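PDB 2WNH: 3-phytase from Klebsiella pneumoniae, which probably hydrolyses phytate (inositol hexakisphosphate) to release inorganic phosphate, acting as a histidine acid phosphatase. Local coordinates for residues P308-S311 with R312-P316; Q341-L345 with D346-R350; L244-E247 with N248-S252. The protein carries 3 engineered substitutions. All blocks are in the same frame, centred on the assembly; numbering follows the deposited sequence. Where two conformers were deposited one is given.

Interaction 1 (P308-S311 with R312-P316); sequences PGYS and RGNIP
Ser311 O accepts the backbone N-H of Asn314 at 3.2 Å (Ser311 O to Asn314 N). Arg312 and Gly313 occupy the two corners between them, Gly313 with positive phi (75°). Folding the chain back in this way brings Tyr310 against what follows. Pro316 CG covers one face of the Tyr310 ring, which is carried with CG anti to the carbonyl carbon (chi1 -68°); this CH-pi contact puts Pro316 CG 3.8 Å from the Tyr310 ring centroid, offset toward CZ. Nearer the backbone, Asn314 OD1 comes obliquely to Tyr310 CD1 at 3.4 Å, its amide turned only 15° from the ring plane. Both polar ends are used beyond the turn: Arg215 NH1 binds Asn314 OD1, and Tyr310 OH is bonded to Gln343 O. At the corner, the Arg312 side chain, bent at chi3, runs out to helix 243-250, near a bound sodium ion. The whole is a type II beta turn from Ser311 to Asn314, with glycine at its third position, in the loop between helix 291-301 and strand 320-328.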
loop_
_atom_site.group_PDB
_atom_site.type_symbol
_atom_site.label_atom_id
_atom_site.label_comp_id
_atom_site.label_asym_id
_atom_site.label_seq_id
_atom_site.Cartn_x
_atom_site.Cartn_y
_atom_site.Cartn_z
ATOM N N PRO B 308 2.283 -22.832 26.698
ATOM C CA PRO B 308 1.096 -22.353 27.437
ATOM C C PRO B 308 -0.216 -22.791 26.810
ATOM O O PRO B 308 -0.434 -22.610 25.604
ATOM C CB PRO B 308 1.239 -20.828 27.365
ATOM C CG PRO B 308 2.702 -20.601 27.253
ATOM C CD PRO B 308 3.251 -21.739 26.452
ATOM N N GLY B 309 -1.080 -23.400 27.624
ATOM C CA GLY B 309 -2.399 -23.845 27.187
ATOM C C GLY B 309 -2.441 -25.200 26.495
ATOM O O GLY B 309 -3.508 -25.656 26.089
ATOM N N TYR B 310 -1.277 -25.832 26.346
ATOM C CA TYR B 310 -1.167 -27.130 25.699
ATOM C C TYR B 310 -0.517 -28.136 26.645
ATOM O O TYR B 310 0.234 -27.757 27.536
ATOM C CB TYR B 310 -0.323 -27.021 24.420
ATOM C CG TYR B 310 -0.990 -26.225 23.314
ATOM C CD1 TYR B 310 -2.145 -26.706 22.687
ATOM C CD2 TYR B 310 -0.481 -24.981 22.910
ATOM C CE1 TYR B 310 -2.755 -25.997 21.662
ATOM C CE2 TYR B 310 -1.079 -24.261 21.878
ATOM C CZ TYR B 310 -2.223 -24.772 21.268
ATOM O OH TYR B 310 -2.845 -24.085 20.250
ATOM N N SER B 311 -0.814 -29.414 26.445
ATOM C CA SER B 311 -0.107 -30.450 27.187
ATOM C C SER B 311 1.255 -30.753 26.535
ATOM O O SER B 311 1.553 -30.268 25.424
ATOM C CB SER B 311 -0.969 -31.700 27.337
ATOM O OG SER B 311 -1.292 -32.198 26.065
ATOM N N ARG B 312 2.077 -31.539 27.234
ATOM C CA ARG B 312 3.434 -31.882 26.788
ATOM C C ARG B 312 3.440 -32.442 25.380
ATOM O O ARG B 312 2.695 -33.380 25.070
ATOM C CB ARG B 312 4.081 -32.908 27.741
ATOM C CG ARG B 312 5.473 -33.386 27.291
ATOM C CD ARG B 312 6.144 -34.280 28.356
ATOM N NE ARG B 312 5.233 -35.329 28.826
ATOM C CZ ARG B 312 4.933 -36.442 28.162
ATOM N NH1 ARG B 312 5.476 -36.702 26.974
ATOM N NH2 ARG B 312 4.074 -37.309 28.695
ATOM N N GLY B 313 4.285 -31.850 24.529
ATOM C CA GLY B 313 4.499 -32.346 23.184
ATOM C C GLY B 313 3.425 -32.090 22.153
ATOM O O GLY B 313 3.570 -32.543 21.003
ATOM N N ASN B 314 2.356 -31.388 22.541
ATOM C CA ASN B 314 1.222 -31.131 21.646
ATOM C C ASN B 314 1.703 -30.424 20.373
ATOM O O ASN B 314 2.568 -29.544 20.444
ATOM C CB ASN B 314 0.143 -30.286 22.335
ATOM C CG ASN B 314 -1.088 -30.128 21.489
ATOM O OD1 ASN B 314 -1.159 -29.252 20.623
ATOM N ND2 ASN B 314 -2.079 -30.972 21.732
ATOM N N ILE B 315 1.168 -30.849 19.230
ATOM C CA ILE B 315 1.498 -30.269 17.923
ATOM C C ILE B 315 0.226 -29.638 17.287
ATOM O O ILE B 315 -0.566 -30.330 16.631
ATOM C CB ILE B 315 2.119 -31.369 16.979
ATOM C CG1 ILE B 315 3.344 -32.039 17.621
ATOM C CG2 ILE B 315 2.459 -30.799 15.577
ATOM C CD1 ILE B 315 3.540 -33.517 17.143
ATOM N N PRO B 316 -0.003 -28.328 17.516
ATOM C CA PRO B 316 -1.175 -27.637 16.974
ATOM C C PRO B 316 -1.196 -27.492 15.461
ATOM O O PRO B 316 -0.153 -27.571 14.795
ATOM C CB PRO B 316 -1.089 -26.246 17.634
ATOM C CG PRO B 316 -0.297 -26.479 18.902
ATOM C CD PRO B 316 0.768 -27.446 18.410
#

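Interaction 2 (Q341-L345 with D346-R350); sequences QAQGL and DDLRR
Gly344 is the N-cap of the short helix 345-349, at the point where the chain leaves strand 334-342 of the main sheet and enters the first turn of the helix. Two backbone bonds start the helix: Leu348 N to Gly344 O at 3.0 Å, and Arg349 N to Leu345 O at 3.1 Å. Asp347, third in the helix, reaches back to the cap through a water, which accepts from Gly344 N (3.1 Å from the water oxygen) and probably donates to Asp347 OD2. A direct bond from such a side chain to the N-cap N-H would belong to a capping box; here the water stands in between, and Gly344 has no side chain to complete that motif. Two carboxylates, Asp346 and Asp347, lie in the first turn, where they would probably interact favourably with the positive end of the helix dipole. The Asp347 side chain is also about 4 Å from that of His358, which binds magnesium in another crystal structure of this enzyme, though not here.

Leu345 turns away to pack on helices 204-219 and 235-239. At the far end, Arg349, extended with CG anti to the backbone N (chi1 -173°), bonds through NH2 to Leu222 O, through NH1 to Trp218 O, and through NE to Gly115 O of a neighbouring subunit. Inside the bend, the Leu348 side chain packs against the loop residues Gln343 and Gly344. Its CG sits 3.5 Å from Gly344 O, its CD1 is 3.7 Å from Gln343 O, and its CD2 rests 3.9 Å from Gln343 CB.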
loop_
_atom_site.group_PDB
_atom_site.type_symbol
_atom_site.label_atom_id
_atom_site.label_comp_id
_atom_site.label_asym_id
_atom_site.label_seq_id
_atom_site.Cartn_x
_atom_site.Cartn_y
_atom_site.Cartn_z
ATOM N N GLN B 341 7.324 -23.979 17.371
ATOM C CA GLN B 341 6.442 -22.820 17.504
ATOM C C GLN B 341 5.006 -23.154 17.138
ATOM O O GLN B 341 4.773 -23.967 16.238
ATOM C CB GLN B 341 6.962 -21.651 16.638
ATOM C CG GLN B 341 6.831 -21.896 15.137
ATOM C CD GLN B 341 7.459 -20.783 14.312
ATOM O OE1 GLN B 341 7.384 -19.614 14.678
ATOM N NE2 GLN B 341 8.096 -21.149 13.206
ATOM N N ALA B 342 4.067 -22.480 17.815
ATOM C CA ALA B 342 2.613 -22.600 17.557
ATOM C C ALA B 342 1.860 -21.361 18.010
ATOM O O ALA B 342 2.372 -20.563 18.774
ATOM C CB ALA B 342 2.040 -23.811 18.313
ATOM N N GLN B 343 0.621 -21.234 17.570
ATOM C CA GLN B 343 -0.266 -20.257 18.188
ATOM C C GLN B 343 -1.096 -20.928 19.264
ATOM O O GLN B 343 -1.431 -22.110 19.148
ATOM C CB GLN B 343 -1.196 -19.652 17.148
ATOM C CG GLN B 343 -0.480 -18.704 16.198
ATOM C CD GLN B 343 -1.461 -17.754 15.521
ATOM O OE1 GLN B 343 -1.641 -16.586 15.944
ATOM N NE2 GLN B 343 -2.102 -18.237 14.480
ATOM N N GLY B 344 -1.469 -20.148 20.266
ATOM C CA GLY B 344 -2.413 -20.600 21.320
ATOM C C GLY B 344 -3.836 -20.852 20.817
ATOM O O GLY B 344 -4.214 -20.440 19.716
ATOM N N LEU B 345 -4.627 -21.556 21.636
ATOM C CA LEU B 345 -5.974 -21.964 21.249
ATOM C C LEU B 345 -6.886 -20.778 20.914
ATOM O O LEU B 345 -7.606 -20.810 19.908
ATOM C CB LEU B 345 -6.610 -22.781 22.383
ATOM C CG LEU B 345 -6.071 -24.199 22.514
ATOM C CD1 LEU B 345 -6.378 -24.706 23.926
ATOM C CD2 LEU B 345 -6.661 -25.115 21.461
ATOM N N ASP B 346 -6.880 -19.756 21.759
ATOM C CA ASP B 346 -7.770 -18.619 21.485
ATOM C C ASP B 346 -7.269 -17.775 20.309
ATOM O O ASP B 346 -8.078 -17.247 19.548
ATOM C CB ASP B 346 -8.052 -17.776 22.740
ATOM C CG ASP B 346 -9.140 -18.397 23.626
ATOM O OD1 ASP B 346 -9.977 -19.195 23.112
ATOM O OD2 ASP B 346 -9.135 -18.092 24.829
ATOM N N ASP B 347 -5.951 -17.680 20.145
ATOM C CA ASP B 347 -5.364 -16.940 19.009
ATOM C C ASP B 347 -5.770 -17.577 17.672
ATOM O O ASP B 347 -6.077 -16.860 16.704
ATOM C CB ASP B 347 -3.841 -16.819 19.162
ATOM C CG ASP B 347 -3.437 -15.666 20.114
ATOM O OD1 ASP B 347 -4.318 -14.917 20.611
ATOM O OD2 ASP B 347 -2.239 -15.497 20.352
ATOM N N LEU B 348 -5.798 -18.913 17.625
ATOM C CA LEU B 348 -6.245 -19.630 16.422
ATOM C C LEU B 348 -7.730 -19.383 16.202
ATOM O O LEU B 348 -8.137 -19.044 15.102
ATOM C CB LEU B 348 -5.985 -21.136 16.553
ATOM C CG LEU B 348 -4.512 -21.500 16.435
ATOM C CD1 LEU B 348 -4.311 -22.950 16.915
ATOM C CD2 LEU B 348 -3.958 -21.323 15.013
ATOM N N ARG B 349 -8.529 -19.529 17.268
ATOM C CA ARG B 349 -9.966 -19.325 17.171
ATOM C C ARG B 349 -10.295 -17.917 16.665
ATOM O O ARG B 349 -11.216 -17.746 15.857
ATOM C CB ARG B 349 -10.637 -19.577 18.525
ATOM C CG ARG B 349 -12.170 -19.559 18.459
ATOM C CD ARG B 349 -12.789 -20.063 19.752
ATOM N NE ARG B 349 -14.254 -19.988 19.715
ATOM C CZ ARG B 349 -15.067 -20.921 19.222
ATOM N NH1 ARG B 349 -14.582 -22.054 18.711
ATOM N NH2 ARG B 349 -16.394 -20.733 19.263
ATOM N N ARG B 350 -9.526 -16.933 17.127
ATOM C CA ARG B 350 -9.778 -15.507 16.803
ATOM C C ARG B 350 -9.095 -15.022 15.515
ATOM O O ARG B 350 -9.248 -13.851 15.127
ATOM C CB ARG B 350 -9.355 -14.624 17.985
ATOM C CG ARG B 350 -10.161 -14.871 19.293
ATOM C CD ARG B 350 -9.525 -14.119 20.455
ATOM N NE ARG B 350 -9.403 -12.698 20.109
ATOM C CZ ARG B 350 -10.353 -11.784 20.304
ATOM N NH1 ARG B 350 -11.505 -12.115 20.872
ATOM N NH2 ARG B 350 -10.141 -10.529 19.939
HETATM O O HOH W 1 0.144 -17.485 20.116
#

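Interaction 3 (L244-E247 with N248-S252); sequences LLTE and NYDLS
Leu245 and Tyr249 run alongside each other off the same helix face, one turn apart, and Leu245 CD1 touches the ring at Tyr249 CE1 (4.0 Å). Leu245 O meets the edge of that ring near its plane, 3.3 Å from Tyr249 CD1, while also accepting Tyr249 N. The neighbouring pair, Thr246 and Asp250, is disposed in the same manner, joined by the bond from Asp250 N to Thr246 O (2.9 Å). Glu247 bends at chi2 (90°), bringing OE1 within 4.3 Å of Asp250 OD2. One water donates to both carboxylates, lying 2.7 Å from Glu247 OE1 and 2.7 Å from Asp250 OD2. The helix ends here: Leu251 N gives only a weak bond to Glu247 O and bonds also to Asn248 O, which Ser252 OG approaches from the opposite face (2.8 Å). Further out, Arg160 pairs with Glu247 OE2 and Arg312 with Asp250 OD2, while Thr246 OG1 is bonded to Ser311 OG and Arg312 O. Two like charges this close would ordinarily disfavour each other; the bridging water, the two arginines and a sodium ion about 4 Å from the Glu247 side chain probably let both remain ionised.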
loop_
_atom_site.group_PDB
_atom_site.type_symbol
_atom_site.label_atom_id
_atom_site.label_comp_id
_atom_site.label_asym_id
_atom_site.label_seq_id
_atom_site.Cartn_x
_atom_site.Cartn_y
_atom_site.Cartn_z
ATOM N N LEU B 244 -4.995 -36.742 27.272
ATOM C CA LEU B 244 -5.287 -37.981 26.549
ATOM C C LEU B 244 -4.550 -38.056 25.212
ATOM O O LEU B 244 -4.160 -39.127 24.753
ATOM C CB LEU B 244 -6.795 -38.128 26.325
ATOM C CG LEU B 244 -7.591 -38.582 27.556
ATOM C CD1 LEU B 244 -9.100 -38.415 27.319
ATOM C CD2 LEU B 244 -7.258 -40.028 27.861
ATOM N N LEU B 245 -4.384 -36.904 24.576
ATOM C CA LEU B 245 -3.728 -36.864 23.285
ATOM C C LEU B 245 -2.227 -37.094 23.479
ATOM O O LEU B 245 -1.628 -37.859 22.744
ATOM C CB LEU B 245 -4.050 -35.528 22.600
ATOM C CG LEU B 245 -3.727 -35.353 21.118
ATOM C CD1 LEU B 245 -4.388 -36.387 20.234
ATOM C CD2 LEU B 245 -4.180 -33.918 20.739
ATOM N N THR B 246 -1.648 -36.456 24.492
ATOM C CA THR B 246 -0.261 -36.672 24.884
ATOM C C THR B 246 -0.028 -38.143 25.204
ATOM O O THR B 246 0.958 -38.730 24.763
ATOM C CB THR B 246 0.146 -35.792 26.088
ATOM O OG1 THR B 246 0.149 -34.408 25.700
ATOM C CG2 THR B 246 1.530 -36.161 26.608
ATOM N N GLU B 247 -0.935 -38.735 25.976
ATOM C CA GLU B 247 -0.785 -40.157 26.336
ATOM C C GLU B 247 -0.765 -41.048 25.082
ATOM O O GLU B 247 0.105 -41.937 24.944
ATOM C CB GLU B 247 -1.901 -40.565 27.310
ATOM C CG GLU B 247 -1.754 -41.995 27.872
ATOM C CD GLU B 247 -0.949 -42.067 29.160
ATOM O OE1 GLU B 247 -0.206 -41.120 29.483
ATOM O OE2 GLU B 247 -1.062 -43.099 29.871
ATOM N N ASN B 248 -1.706 -40.818 24.159
ATOM C CA ASN B 248 -1.738 -41.609 22.933
ATOM C C ASN B 248 -0.478 -41.428 22.096
ATOM O O ASN B 248 0.054 -42.390 21.559
ATOM C CB ASN B 248 -2.980 -41.308 22.089
ATOM C CG ASN B 248 -3.234 -42.366 21.018
ATOM O OD1 ASN B 248 -3.347 -42.063 19.826
ATOM N ND2 ASN B 248 -3.322 -43.616 21.440
ATOM N N TYR B 249 -0.010 -40.188 21.984
ATOM C CA TYR B 249 1.272 -39.937 21.319
ATOM C C TYR B 249 2.441 -40.690 21.973
ATOM O O TYR B 249 3.235 -41.318 21.273
ATOM C CB TYR B 249 1.578 -38.428 21.231
ATOM C CG TYR B 249 1.049 -37.838 19.954
ATOM C CD1 TYR B 249 -0.318 -37.692 19.753
ATOM C CD2 TYR B 249 1.910 -37.478 18.928
ATOM C CE1 TYR B 249 -0.820 -37.173 18.561
ATOM C CE2 TYR B 249 1.419 -36.958 17.728
ATOM C CZ TYR B 249 0.065 -36.818 17.552
ATOM O OH TYR B 249 -0.417 -36.302 16.379
ATOM N N ASP B 250 2.554 -40.616 23.298
ATOM C CA ASP B 250 3.618 -41.328 24.008
ATOM C C ASP B 250 3.678 -42.786 23.567
ATOM O O ASP B 250 4.761 -43.355 23.466
ATOM C CB ASP B 250 3.415 -41.277 25.521
ATOM C CG ASP B 250 3.707 -39.920 26.121
ATOM O OD1 ASP B 250 4.378 -39.063 25.473
ATOM O OD2 ASP B 250 3.256 -39.705 27.279
ATOM N N LEU B 251 2.515 -43.369 23.268
ATOM C CA LEU B 251 2.395 -44.816 23.036
ATOM C C LEU B 251 2.213 -45.174 21.577
ATOM O O LEU B 251 1.924 -46.320 21.253
ATOM C CB LEU B 251 1.241 -45.403 23.882
ATOM C CG LEU B 251 1.349 -45.224 25.392
ATOM C CD1 LEU B 251 0.144 -45.869 26.115
ATOM C CD2 LEU B 251 2.680 -45.756 25.934
ATOM N N SER B 252 2.386 -44.192 20.684
ATOM C CA SER B 252 2.339 -44.457 19.252
ATOM C C SER B 252 3.523 -43.816 18.524
ATOM O O SER B 252 4.600 -44.406 18.425
ATOM C CB SER B 252 0.989 -44.045 18.635
ATOM O OG SER B 252 0.685 -42.660 18.852
HETATM O O HOH W 2 1.311 -38.966 29.071
#

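How the interactions relate
Each contact is partly buried and local, and interaction 1 lies between the other two, bridging them by side-chain hydrogen bonds and by packing of Pro316 on Ala342 and of Ile315 on Tyr249. Interactions 2 and 3 do not touch, being about 9 Å apart at their nearest atoms. In all three the apolar groups are the buried part, such as Pro316, Leu348 and Leu245, while Arg312, Asp347 and Asp250 are partly exposed. The chemistry differs with place: a hydrogen-bonded turn flanked by a tyrosine-proline contact in 1, a glycine N-cap with an acidic first turn in 2, and a helix C-terminus with two carboxylates bridged by water in 3. Of the three, interaction 2 alone also reaches another subunit.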